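Local atomic coordinates of putative molybdenum cofactor biosynthesis protein (Corynebacterium diphtheriae, PDB entry 2G2C), a protein that is of unproven function but probably binds molybdopterin and takes part in the biosynthesis of the molybdenum cofactor. Residues Thr97-Leu102 with Gly122-Thr127. Sequence-based numbering, arbitrary orientation.
Sequences TRCEGL and GIVGVT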
loop_
_atom_site.group_PDB
_atom_site.type_symbol
_atom_site.label_atom_id
_atom_site.label_comp_id
_atom_site.label_asym_id
_atom_site.label_seq_id
_atom_site.Cartn_x
_atom_site.Cartn_y
_atom_site.Cartn_z
ATOM N N THR A 97 6.880 0.758 12.918
ATOM C CA THR A 97 5.977 1.652 13.639
ATOM C C THR A 97 4.703 1.808 12.834
ATOM O O THR A 97 4.748 2.147 11.642
ATOM C CB THR A 97 6.620 3.063 13.799
ATOM O OG1 THR A 97 7.851 2.970 14.543
ATOM C CG2 THR A 97 5.673 4.065 14.479
ATOM N N ARG A 98 3.585 1.525 13.484
ATOM C CA ARG A 98 2.280 1.678 12.853
ATOM C C ARG A 98 1.845 3.133 12.880
ATOM O O ARG A 98 2.287 3.925 13.752
ATOM C CB ARG A 98 1.252 0.844 13.616
ATOM C CG ARG A 98 1.364 -0.606 13.343
ATOM C CD ARG A 98 0.551 -0.998 12.089
ATOM N NE ARG A 98 -0.883 -0.816 12.307
ATOM C CZ ARG A 98 -1.663 -1.640 13.006
ATOM N NH1 ARG A 98 -1.159 -2.735 13.599
ATOM N NH2 ARG A 98 -2.961 -1.379 13.120
ATOM N N CYS A 99 1.015 3.508 11.905
ATOM C CA CYS A 99 0.416 4.841 11.883
ATOM C C CYS A 99 -1.082 4.687 12.089
ATOM O O CYS A 99 -1.876 4.845 11.145
ATOM C CB CYS A 99 0.698 5.537 10.549
ATOM S SG CYS A 99 2.443 5.746 10.195
ATOM N N GLU A 100 -1.456 4.319 13.310
ATOM C CA GLU A 100 -2.863 3.965 13.582
ATOM C C GLU A 100 -3.821 5.144 13.459
ATOM O O GLU A 100 -4.980 4.943 13.093
ATOM C CB GLU A 100 -3.008 3.264 14.935
ATOM C CG GLU A 100 -2.243 1.966 14.896
ATOM C CD GLU A 100 -2.401 1.134 16.118
ATOM O OE1 GLU A 100 -3.561 0.951 16.584
ATOM O OE2 GLU A 100 -1.338 0.645 16.577
ATOM N N GLY A 101 -3.311 6.355 13.711
ATOM C CA GLY A 101 -4.065 7.609 13.502
ATOM C C GLY A 101 -4.487 7.704 12.040
ATOM O O GLY A 101 -5.615 8.059 11.731
ATOM N N LEU A 102 -3.568 7.415 11.114
ATOM C CA LEU A 102 -3.924 7.481 9.696
ATOM C C LEU A 102 -4.980 6.419 9.338
ATOM O O LEU A 102 -5.937 6.706 8.597
ATOM C CB LEU A 102 -2.683 7.338 8.817
ATOM C CG LEU A 102 -1.623 8.455 8.942
ATOM C CD1 LEU A 102 -0.386 8.223 8.031
ATOM C CD2 LEU A 102 -2.221 9.810 8.686
ATOM N N GLY A 122 -6.968 -3.187 6.678
ATOM C CA GLY A 122 -5.715 -2.688 6.095
ATOM C C GLY A 122 -4.960 -1.825 7.071
ATOM O O GLY A 122 -5.585 -1.026 7.786
ATOM N N ILE A 123 -3.622 -1.995 7.116
ATOM C CA ILE A 123 -2.810 -1.177 8.009
ATOM C C ILE A 123 -1.953 -0.154 7.253
ATOM O O ILE A 123 -1.809 -0.218 6.025
ATOM C CB ILE A 123 -1.977 -2.037 9.010
ATOM C CG1 ILE A 123 -0.998 -2.906 8.242
ATOM C CG2 ILE A 123 -2.937 -2.843 9.891
ATOM C CD1 ILE A 123 0.007 -3.606 9.163
ATOM N N VAL A 124 -1.389 0.782 8.021
ATOM C CA VAL A 124 -0.434 1.768 7.511
ATOM C C VAL A 124 0.724 1.787 8.474
ATOM O O VAL A 124 0.524 1.821 9.681
ATOM C CB VAL A 124 -1.018 3.215 7.456
ATOM C CG1 VAL A 124 0.012 4.207 6.917
ATOM C CG2 VAL A 124 -2.294 3.223 6.569
ATOM N N GLY A 125 1.944 1.784 7.952
ATOM C CA GLY A 125 3.075 1.869 8.882
ATOM C C GLY A 125 4.366 2.100 8.168
ATOM O O GLY A 125 4.395 2.046 6.918
ATOM N N VAL A 126 5.448 2.286 8.938
ATOM C CA VAL A 126 6.774 2.438 8.291
ATOM C C VAL A 126 7.700 1.307 8.707
ATOM O O VAL A 126 7.495 0.697 9.757
ATOM C CB VAL A 126 7.446 3.808 8.653
ATOM C CG1 VAL A 126 6.658 4.979 8.098
ATOM C CG2 VAL A 126 7.585 3.993 10.156
ATOM N N THR A 127 8.715 1.037 7.868
ATOM C CA THR A 127 9.584 -0.124 8.093
ATOM C C THR A 127 10.814 0.210 8.924
ATOM O O THR A 127 11.615 -0.666 9.225
ATOM C CB THR A 127 10.079 -0.746 6.788
ATOM O OG1 THR A 127 10.867 0.246 6.119
ATOM C CG2 THR A 127 8.884 -1.244 5.935
#
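Strand 97-98 pairs antiparallel with strand 124-126 at the border of the mixed sheet of this MoCF_biosynth-type alpha/beta domain. Thr97 and Val126 form a hydrogen-bonded pair. Val126 N gives a bond of 2.8 Å to Thr97 O, nearly along the C=O axis. The return bond, Thr97 N to Val126 O, is longer at 3.2 Å. Arg98 and Gly125 follow as a non-hydrogen-bonded pair, their CA atoms only 4.1 Å apart. Thr97 O lies 3.2 Å from Gly125 CA; the glycine has no side chain, and the two backbones come close here. Cys99 N then bonds Val124 O at 2.8 Å, almost straight at 172° but from above the carbonyl plane.

Arg98 bends at chi2 (-86°) and chi3 (-66°), which folds its guanidinium over Ile123. Ile123 CG2 meets one face near the rim, 3.5 Å from Arg98 NH2. Glu100 CD lies over the opposite face. A salt bridge from Arg98 NE to Glu103 fixes the group further, and Glu103 also accepts a bond from Val124 N. One carboxylate oxygen thus ties both segments together.

Cys99 is the N-cap residue of helix 100-109. Val124 packs against this turn and also against strand 135-139. Its CG1, anti to the backbone N, touches Cys99 CB at 3.9 Å and Leu102 CD1 at 4.2 Å.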